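Local coordinates for ankyrin repeat domain protein (Legionella pneumophila subsp. pneumophila, PDB 6MCA) that acts as a Legionella effector, AnkH, that interacts with the host LARP7 component of the 7SK snRNP complex and probably has a cysteine protease-like part, at residues Pro128-Gln133 and Leu188-Ala193; Asp223-Ala228 and Ala354-Ala359; Ala229-Tyr234 and Pro255-Pro260. All blocks are in the same frame, centred on the assembly; numbering follows the deposited sequence.

Interaction 1. Residues Pro128-Gln133 and Leu188-Ala193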
loop_
_atom_site.group_PDB
_atom_site.type_symbol
_atom_site.label_atom_id
_atom_site.label_comp_id
_atom_site.label_asym_id
_atom_site.label_seq_id
_atom_site.Cartn_x
_atom_site.Cartn_y
_atom_site.Cartn_z
ATOM N N PRO A 128 2.173 10.853 -4.558
ATOM C CA PRO A 128 3.303 11.798 -4.564
ATOM C C PRO A 128 3.912 12.013 -3.189
ATOM O O PRO A 128 5.129 12.219 -3.089
ATOM C CB PRO A 128 2.688 13.091 -5.122
ATOM C CG PRO A 128 1.216 12.900 -5.058
ATOM C CD PRO A 128 0.988 11.438 -5.209
ATOM N N VAL A 129 3.107 11.972 -2.125
ATOM C CA VAL A 129 3.658 12.071 -0.777
ATOM C C VAL A 129 4.533 10.862 -0.473
ATOM O O VAL A 129 5.644 10.993 0.055
ATOM C CB VAL A 129 2.525 12.222 0.255
ATOM C CG1 VAL A 129 3.038 11.934 1.658
ATOM C CG2 VAL A 129 1.934 13.612 0.191
ATOM N N LEU A 130 4.048 9.665 -0.813
ATOM C CA LEU A 130 4.804 8.451 -0.520
ATOM C C LEU A 130 6.070 8.349 -1.362
ATOM O O LEU A 130 7.049 7.727 -0.932
ATOM C CB LEU A 130 3.925 7.222 -0.741
ATOM C CG LEU A 130 2.820 7.022 0.294
ATOM C CD1 LEU A 130 1.826 5.976 -0.184
ATOM C CD2 LEU A 130 3.418 6.642 1.639
ATOM N N ARG A 131 6.072 8.941 -2.554
ATOM C CA ARG A 131 7.209 8.864 -3.461
ATOM C C ARG A 131 8.115 10.087 -3.394
ATOM O O ARG A 131 9.117 10.134 -4.114
ATOM C CB ARG A 131 6.720 8.660 -4.899
ATOM C CG ARG A 131 5.893 7.401 -5.094
ATOM C CD ARG A 131 5.146 7.429 -6.416
ATOM N NE ARG A 131 4.345 6.225 -6.611
ATOM C CZ ARG A 131 3.473 6.058 -7.599
ATOM N NH1 ARG A 131 3.285 7.022 -8.490
ATOM N NH2 ARG A 131 2.788 4.926 -7.697
ATOM N N GLY A 132 7.789 11.068 -2.559
ATOM C CA GLY A 132 8.629 12.250 -2.428
ATOM C C GLY A 132 8.752 13.065 -3.696
ATOM O O GLY A 132 9.850 13.527 -4.032
ATOM N N GLN A 133 7.647 13.253 -4.415
ATOM C CA GLN A 133 7.635 14.022 -5.660
ATOM C C GLN A 133 7.212 15.446 -5.312
ATOM O O GLN A 133 6.029 15.787 -5.323
ATOM C CB GLN A 133 6.713 13.372 -6.684
ATOM C CG GLN A 133 7.202 12.007 -7.151
ATOM C CD GLN A 133 6.093 11.141 -7.717
ATOM O OE1 GLN A 133 4.916 11.351 -7.425
ATOM N NE2 GLN A 133 6.466 10.156 -8.527
ATOM N N LEU A 188 -2.059 -3.004 -3.382
ATOM C CA LEU A 188 -0.719 -3.494 -3.696
ATOM C C LEU A 188 0.257 -2.351 -3.953
ATOM O O LEU A 188 1.336 -2.298 -3.351
ATOM C CB LEU A 188 -0.778 -4.437 -4.898
ATOM C CG LEU A 188 0.540 -5.098 -5.300
ATOM C CD1 LEU A 188 1.117 -5.892 -4.138
ATOM C CD2 LEU A 188 0.342 -5.989 -6.515
ATOM N N GLU A 189 -0.091 -1.439 -4.865
ATOM C CA GLU A 189 0.810 -0.333 -5.186
ATOM C C GLU A 189 1.041 0.556 -3.972
ATOM O O GLU A 189 2.175 0.987 -3.706
ATOM C CB GLU A 189 0.241 0.479 -6.350
ATOM C CG GLU A 189 -0.164 -0.365 -7.550
ATOM C CD GLU A 189 -0.463 0.470 -8.781
ATOM O OE1 GLU A 189 0.472 1.102 -9.315
ATOM O OE2 GLU A 189 -1.634 0.493 -9.214
ATOM N N PHE A 190 -0.028 0.842 -3.224
ATOM C CA PHE A 190 0.111 1.569 -1.970
ATOM C C PHE A 190 1.059 0.848 -1.023
ATOM O O PHE A 190 1.900 1.481 -0.377
ATOM C CB PHE A 190 -1.262 1.755 -1.319
ATOM C CG PHE A 190 -1.205 2.301 0.081
ATOM C CD1 PHE A 190 -1.096 3.664 0.302
ATOM C CD2 PHE A 190 -1.269 1.452 1.175
ATOM C CE1 PHE A 190 -1.049 4.172 1.587
ATOM C CE2 PHE A 190 -1.218 1.953 2.461
ATOM C CZ PHE A 190 -1.109 3.316 2.667
ATOM N N THR A 191 0.934 -0.479 -0.927
ATOM C CA THR A 191 1.786 -1.240 -0.021
ATOM C C THR A 191 3.250 -1.158 -0.438
ATOM O O THR A 191 4.131 -0.969 0.407
ATOM C CB THR A 191 1.325 -2.698 0.040
ATOM O OG1 THR A 191 0.047 -2.767 0.686
ATOM C CG2 THR A 191 2.317 -3.543 0.820
ATOM N N VAL A 192 3.529 -1.290 -1.736
ATOM C CA VAL A 192 4.907 -1.196 -2.214
ATOM C C VAL A 192 5.490 0.174 -1.886
ATOM O O VAL A 192 6.610 0.290 -1.363
ATOM C CB VAL A 192 4.971 -1.490 -3.724
ATOM C CG1 VAL A 192 6.387 -1.310 -4.243
ATOM C CG2 VAL A 192 4.468 -2.896 -4.013
ATOM N N ALA A 193 4.727 1.232 -2.175
ATOM C CA ALA A 193 5.210 2.584 -1.910
ATOM C C ALA A 193 5.467 2.803 -0.421
ATOM O O ALA A 193 6.511 3.351 -0.036
ATOM C CB ALA A 193 4.210 3.610 -2.444
HETATM O O HOH W 1 7.773 5.020 -1.711
#
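L130 and A193 bring the two helical segments together, with their CA atoms 6.0 Å apart. Residues 128-131 lie on helix 126-131, and residues 188-193 open the longer helix 188-202. The chain leaves the first helix through a Schellman motif. G132 takes a positive phi of 63°, and Q133 N bonds back to P128 O at 3.0 Å; the G132 N bond to V129 O is weak. Q133 then serves as the N-cap of the helix that follows.

No direct hydrogen bond crosses the contact. One water does, donating to L130 O at 2.9 Å and to A193 O at 2.7 Å, so it ties together two backbone carbonyls of neighbouring helices.

The side-chain contact is apolar. The CB of L130 is directed at the other helix and lies 4.0 Å from A193 CB. The alanine methyl is also 4.0 Å from L130 CD1, which sits between A193 and the F190 ring. That CD1 methyl lies 3.8 Å from F190 CD1 and equally near CE1, meeting the ring obliquely. The ring starts from a CB directed away from helix 126-131. With CG anti to the backbone N (chi1 171°), it swings back to the leucine. The small A193 side chain is consistent with the close approach of the backbones.

The first segment belongs to the ankyrin-repeat region. L130 also rests on I154 of helix 147-162, where F153 stacks edge-to-face with F190. The contact joins the ankyrin region to helix 188-202, which in turn packs through V192 on helix 215-233 and through T191 on helix 348-353.

Interaction 2. Residues Asp223-Ala228 and Ala354-Ala359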
loop_
_atom_site.group_PDB
_atom_site.type_symbol
_atom_site.label_atom_id
_atom_site.label_comp_id
_atom_site.label_asym_id
_atom_site.label_seq_id
_atom_site.Cartn_x
_atom_site.Cartn_y
_atom_site.Cartn_z
ATOM N N ASP A 223 15.794 -0.217 -4.147
ATOM C CA ASP A 223 15.884 -0.131 -5.599
ATOM C C ASP A 223 14.901 -1.089 -6.254
ATOM O O ASP A 223 14.068 -0.683 -7.074
ATOM C CB ASP A 223 17.312 -0.435 -6.057
ATOM C CG ASP A 223 18.256 0.730 -5.841
ATOM O OD1 ASP A 223 19.461 0.577 -6.132
ATOM O OD2 ASP A 223 17.795 1.797 -5.385
ATOM N N ALA A 224 14.956 -2.364 -5.855
ATOM C CA ALA A 224 14.059 -3.356 -6.431
ATOM C C ALA A 224 12.608 -2.932 -6.258
ATOM O O ALA A 224 11.826 -2.945 -7.219
ATOM C CB ALA A 224 14.314 -4.722 -5.796
ATOM N N PHE A 225 12.246 -2.493 -5.047
ATOM C CA PHE A 225 10.876 -2.052 -4.813
ATOM C C PHE A 225 10.493 -0.953 -5.790
ATOM O O PHE A 225 9.410 -0.997 -6.391
ATOM C CB PHE A 225 10.709 -1.584 -3.369
ATOM C CG PHE A 225 10.240 -2.663 -2.435
ATOM C CD1 PHE A 225 8.938 -3.133 -2.495
ATOM C CD2 PHE A 225 11.101 -3.211 -1.499
ATOM C CE1 PHE A 225 8.503 -4.127 -1.637
ATOM C CE2 PHE A 225 10.673 -4.205 -0.640
ATOM C CZ PHE A 225 9.371 -4.663 -0.709
ATOM N N THR A 226 11.394 0.012 -6.000
ATOM C CA THR A 226 11.162 1.055 -6.992
ATOM C C THR A 226 10.763 0.440 -8.324
ATOM O O THR A 226 9.683 0.721 -8.860
ATOM C CB THR A 226 12.415 1.918 -7.154
ATOM O OG1 THR A 226 12.732 2.542 -5.906
ATOM C CG2 THR A 226 12.192 2.989 -8.212
ATOM N N ASP A 227 11.613 -0.453 -8.843
ATOM C CA ASP A 227 11.313 -1.091 -10.117
ATOM C C ASP A 227 9.966 -1.795 -10.062
ATOM O O ASP A 227 9.153 -1.666 -10.987
ATOM C CB ASP A 227 12.427 -2.069 -10.489
ATOM C CG ASP A 227 13.748 -1.369 -10.753
ATOM O OD1 ASP A 227 13.729 -0.160 -11.069
ATOM O OD2 ASP A 227 14.806 -2.026 -10.644
ATOM N N ALA A 228 9.691 -2.492 -8.955
ATOM C CA ALA A 228 8.408 -3.171 -8.810
ATOM C C ALA A 228 7.264 -2.197 -9.038
ATOM O O ALA A 228 6.357 -2.461 -9.839
ATOM C CB ALA A 228 8.309 -3.819 -7.427
ATOM N N ALA A 354 7.622 -9.690 4.142
ATOM C CA ALA A 354 8.654 -10.720 4.202
ATOM C C ALA A 354 9.679 -10.606 3.081
ATOM O O ALA A 354 10.702 -11.294 3.138
ATOM C CB ALA A 354 8.013 -12.108 4.173
ATOM N N VAL A 355 9.435 -9.764 2.074
ATOM C CA VAL A 355 10.392 -9.605 0.982
ATOM C C VAL A 355 11.726 -9.077 1.498
ATOM O O VAL A 355 12.788 -9.442 0.978
ATOM C CB VAL A 355 9.798 -8.687 -0.107
ATOM C CG1 VAL A 355 10.875 -8.217 -1.074
ATOM C CG2 VAL A 355 8.687 -9.404 -0.856
ATOM N N VAL A 356 11.700 -8.241 2.532
ATOM C CA VAL A 356 12.907 -7.588 3.038
ATOM C C VAL A 356 13.891 -8.624 3.582
ATOM O O VAL A 356 15.030 -8.686 3.089
ATOM C CB VAL A 356 12.560 -6.517 4.089
ATOM C CG1 VAL A 356 13.824 -5.979 4.740
ATOM C CG2 VAL A 356 11.752 -5.391 3.456
ATOM N N PRO A 357 13.529 -9.462 4.568
ATOM C CA PRO A 357 14.509 -10.452 5.043
ATOM C C PRO A 357 14.892 -11.470 3.985
ATOM O O PRO A 357 16.050 -11.904 3.948
ATOM C CB PRO A 357 13.798 -11.114 6.233
ATOM C CG PRO A 357 12.360 -10.915 5.969
ATOM C CD PRO A 357 12.252 -9.582 5.297
ATOM N N VAL A 358 13.960 -11.849 3.111
ATOM C CA VAL A 358 14.269 -12.824 2.069
ATOM C C VAL A 358 15.288 -12.254 1.089
ATOM O O VAL A 358 16.277 -12.913 0.744
ATOM C CB VAL A 358 12.983 -13.269 1.353
ATOM C CG1 VAL A 358 13.314 -14.169 0.175
ATOM C CG2 VAL A 358 12.066 -13.983 2.326
ATOM N N ALA A 359 15.063 -11.022 0.622
ATOM C CA ALA A 359 16.006 -10.400 -0.303
ATOM C C ALA A 359 17.357 -10.165 0.363
ATOM O O ALA A 359 18.408 -10.329 -0.272
ATOM C CB ALA A 359 15.432 -9.089 -0.840
#
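F225 reaches V355 with the far end of its ring, and this apolar contact carries most of the meeting between the two helices. The ring's CZ lies 3.9 Å from V355 CG1, and CE2 is 4.0 Å from the same methyl. V355 CB is also near, 4.1 Å from F225 CZ. The two side chains come from opposite directions, and the methyl meets the ring obliquely. V355 has CG1 anti to its backbone N (chi1 166°), which places that methyl against the phenylalanine.

A second, looser apolar touch is made by V356. Its CG2 lies 4.4 Å from F225 CE2, again oblique to the ring. One aromatic ring therefore spans two successive valines, V355 and V356, of helix 355-364. The backbones stay well apart: the nearest CA atoms, those of F225 and V355, are 9.5 Å from each other.

Both helices pack against the five-stranded antiparallel sheet, in what is probably the cysteine protease-like part of the protein. I258 of the edge strand 256-263 touches both F225 and V355, so the helices meet beside that strand. V355 also packs on I280 of strand 276-280. From helix 188-202, V195 touches F225, while L199 touches V356.

No hydrogen bond crosses between the two segments; those present run along each helix. A228 N bonds to A224 O at 2.8 Å, and A359 N to V355 O, also at 2.8 Å. The V358 N to A354 O bond is weak.

Interaction 3. Residues Ala229-Tyr234 and Pro255-Pro260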
loop_
_atom_site.group_PDB
_atom_site.type_symbol
_atom_site.label_atom_id
_atom_site.label_comp_id
_atom_site.label_asym_id
_atom_site.label_seq_id
_atom_site.Cartn_x
_atom_site.Cartn_y
_atom_site.Cartn_z
ATOM N N ALA A 229 7.329 -1.031 -8.384
ATOM C CA ALA A 229 6.294 -0.019 -8.559
ATOM C C ALA A 229 6.073 0.274 -10.034
ATOM O O ALA A 229 4.941 0.209 -10.531
ATOM C CB ALA A 229 6.671 1.255 -7.801
ATOM N N GLU A 230 7.161 0.539 -10.764
ATOM C CA GLU A 230 7.040 0.789 -12.195
ATOM C C GLU A 230 6.337 -0.374 -12.881
ATOM O O GLU A 230 5.325 -0.186 -13.570
ATOM C CB GLU A 230 8.420 1.030 -12.806
ATOM C CG GLU A 230 8.392 1.324 -14.299
ATOM C CD GLU A 230 9.774 1.577 -14.872
ATOM O OE1 GLU A 230 10.749 1.598 -14.091
ATOM O OE2 GLU A 230 9.885 1.755 -16.104
ATOM N N LEU A 231 6.824 -1.597 -12.646
ATOM C CA LEU A 231 6.237 -2.760 -13.301
ATOM C C LEU A 231 4.774 -2.928 -12.929
ATOM O O LEU A 231 3.991 -3.469 -13.719
ATOM C CB LEU A 231 7.024 -4.020 -12.945
ATOM C CG LEU A 231 8.386 -4.178 -13.624
ATOM C CD1 LEU A 231 9.175 -5.306 -12.980
ATOM C CD2 LEU A 231 8.218 -4.418 -15.116
ATOM N N LEU A 232 4.377 -2.458 -11.745
ATOM C CA LEU A 232 2.977 -2.589 -11.368
ATOM C C LEU A 232 2.118 -1.558 -12.086
ATOM O O LEU A 232 0.983 -1.857 -12.475
ATOM C CB LEU A 232 2.827 -2.468 -9.851
ATOM C CG LEU A 232 3.313 -3.688 -9.065
ATOM C CD1 LEU A 232 3.134 -3.481 -7.569
ATOM C CD2 LEU A 232 2.592 -4.946 -9.528
ATOM N N GLN A 233 2.656 -0.353 -12.301
ATOM C CA GLN A 233 1.871 0.694 -12.945
ATOM C C GLN A 233 1.486 0.293 -14.364
ATOM O O GLN A 233 0.358 0.547 -14.806
ATOM C CB GLN A 233 2.650 2.009 -12.945
ATOM C CG GLN A 233 1.778 3.245 -13.073
ATOM C CD GLN A 233 2.329 4.425 -12.300
ATOM O OE1 GLN A 233 1.627 5.035 -11.493
ATOM N NE2 GLN A 233 3.593 4.755 -12.542
ATOM N N TYR A 234 2.402 -0.365 -15.079
ATOM C CA TYR A 234 2.112 -0.826 -16.432
ATOM C C TYR A 234 0.943 -1.801 -16.472
ATOM O O TYR A 234 0.368 -2.012 -17.545
ATOM C CB TYR A 234 3.350 -1.484 -17.045
ATOM C CG TYR A 234 4.538 -0.559 -17.192
ATOM C CD1 TYR A 234 4.374 0.821 -17.218
ATOM C CD2 TYR A 234 5.825 -1.066 -17.306
ATOM C CE1 TYR A 234 5.457 1.667 -17.351
ATOM C CE2 TYR A 234 6.915 -0.228 -17.440
ATOM C CZ TYR A 234 6.726 1.137 -17.463
ATOM O OH TYR A 234 7.808 1.976 -17.596
ATOM N N PRO A 255 20.064 -6.333 -10.990
ATOM C CA PRO A 255 20.519 -7.434 -10.125
ATOM C C PRO A 255 19.399 -8.065 -9.318
ATOM O O PRO A 255 19.384 -9.290 -9.145
ATOM C CB PRO A 255 21.566 -6.762 -9.227
ATOM C CG PRO A 255 21.178 -5.321 -9.212
ATOM C CD PRO A 255 20.645 -5.039 -10.589
ATOM N N MET A 256 18.456 -7.268 -8.822
ATOM C CA MET A 256 17.350 -7.775 -8.025
ATOM C C MET A 256 16.023 -7.374 -8.658
ATOM O O MET A 256 15.900 -6.311 -9.273
ATOM C CB MET A 256 17.420 -7.263 -6.579
ATOM C CG MET A 256 16.375 -7.873 -5.654
ATOM S SD MET A 256 16.481 -7.263 -3.963
ATOM C CE MET A 256 18.089 -7.890 -3.491
ATOM N N LEU A 257 15.031 -8.244 -8.492
ATOM C CA LEU A 257 13.728 -8.099 -9.120
ATOM C C LEU A 257 12.669 -8.558 -8.128
ATOM O O LEU A 257 12.784 -9.648 -7.564
ATOM C CB LEU A 257 13.653 -8.932 -10.403
ATOM C CG LEU A 257 12.857 -8.389 -11.588
ATOM C CD1 LEU A 257 13.231 -9.144 -12.859
ATOM C CD2 LEU A 257 11.368 -8.461 -11.320
ATOM N N ILE A 258 11.651 -7.733 -7.908
ATOM C CA ILE A 258 10.547 -8.068 -7.013
ATOM C C ILE A 258 9.282 -8.186 -7.849
ATOM O O ILE A 258 8.870 -7.221 -8.505
ATOM C CB ILE A 258 10.383 -7.028 -5.893
ATOM C CG1 ILE A 258 11.626 -7.011 -5.002
ATOM C CG2 ILE A 258 9.146 -7.330 -5.055
ATOM C CD1 ILE A 258 11.546 -6.017 -3.866
ATOM N N LEU A 259 8.666 -9.365 -7.827
ATOM C CA LEU A 259 7.484 -9.664 -8.635
ATOM C C LEU A 259 6.322 -10.037 -7.728
ATOM O O LEU A 259 6.253 -11.180 -7.240
ATOM C CB LEU A 259 7.776 -10.795 -9.619
ATOM C CG LEU A 259 8.751 -10.467 -10.747
ATOM C CD1 LEU A 259 9.160 -11.723 -11.493
ATOM C CD2 LEU A 259 8.120 -9.470 -11.696
ATOM N N PRO A 260 5.411 -9.109 -7.434
ATOM C CA PRO A 260 4.178 -9.485 -6.731
ATOM C C PRO A 260 3.170 -10.064 -7.715
ATOM O O PRO A 260 2.940 -9.503 -8.789
ATOM C CB PRO A 260 3.683 -8.160 -6.134
ATOM C CG PRO A 260 4.831 -7.184 -6.302
ATOM C CD PRO A 260 5.572 -7.650 -7.512
#
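L231 sets its CD1 methyl against two leucines of the strand. The methyl lies 4.2 Å from L257 CD2 and 4.5 Å from L259 CD2. The L231 and L257 side chains cross at about a right angle. The CB of L231 is directed toward the strand. Its CG is anti to the carbonyl carbon (chi1 -74°), and CD1 is the branch that meets both leucines.

One residue further along the helix, L232 covers a different part of the strand. Its CD1 comes within 4.3 Å of P260 CG, so a methyl lies against the proline ring. The nearest CA pairs, L231 with L259 and L232 with P260, are both 8.4 Å apart. The backbones thus run in step for these two pairs, though the L231 methyl reaches back to L257.

Helix 229-233 packs on strand 256-260 with axes 9.1 Å apart at closest approach and 40° between their N-to-C directions. The strand lies at an edge of the five-stranded antiparallel sheet, and L257 and L259 hold backbone bonds to R272 and F270 on its neighbour. L259 also packs on I308, F311 and L312 of helix 305-312, and L312 touches L231 as well.

No hydrogen bond or charge pair joins the two segments. Next to the contact, L231 O bonds to Y313 OH. Cohesion here rests on loosely touching methyl and proline-ring carbons, which implies hydrophobic and dispersion forces without the directional demands of polar bonds.

Helix 215-233 ties the three interactions together. Interactions 2 and 3 use its successive turns, with centres about 9 Å apart, and interaction 3 is nested within the chain loop that interaction 2 closes. I258 bridges them: its CD1 lies 3.6 Å from A224 CB and 3.6 Å from V355 CG1. Interaction 1 lies about 14 Å from interaction 2 and about 13 Å from interaction 3, centre to centre. V192 makes both connections, with CG1 3.6 Å from F225 CD1 and CG2 3.8 Å from L232 CD1. Packing thus runs from the ankyrin region through helix 188-202 to the sheet. A tartaric acid molecule lies about 5 Å from the F190 side chain and probably comes from the crystallisation liquor.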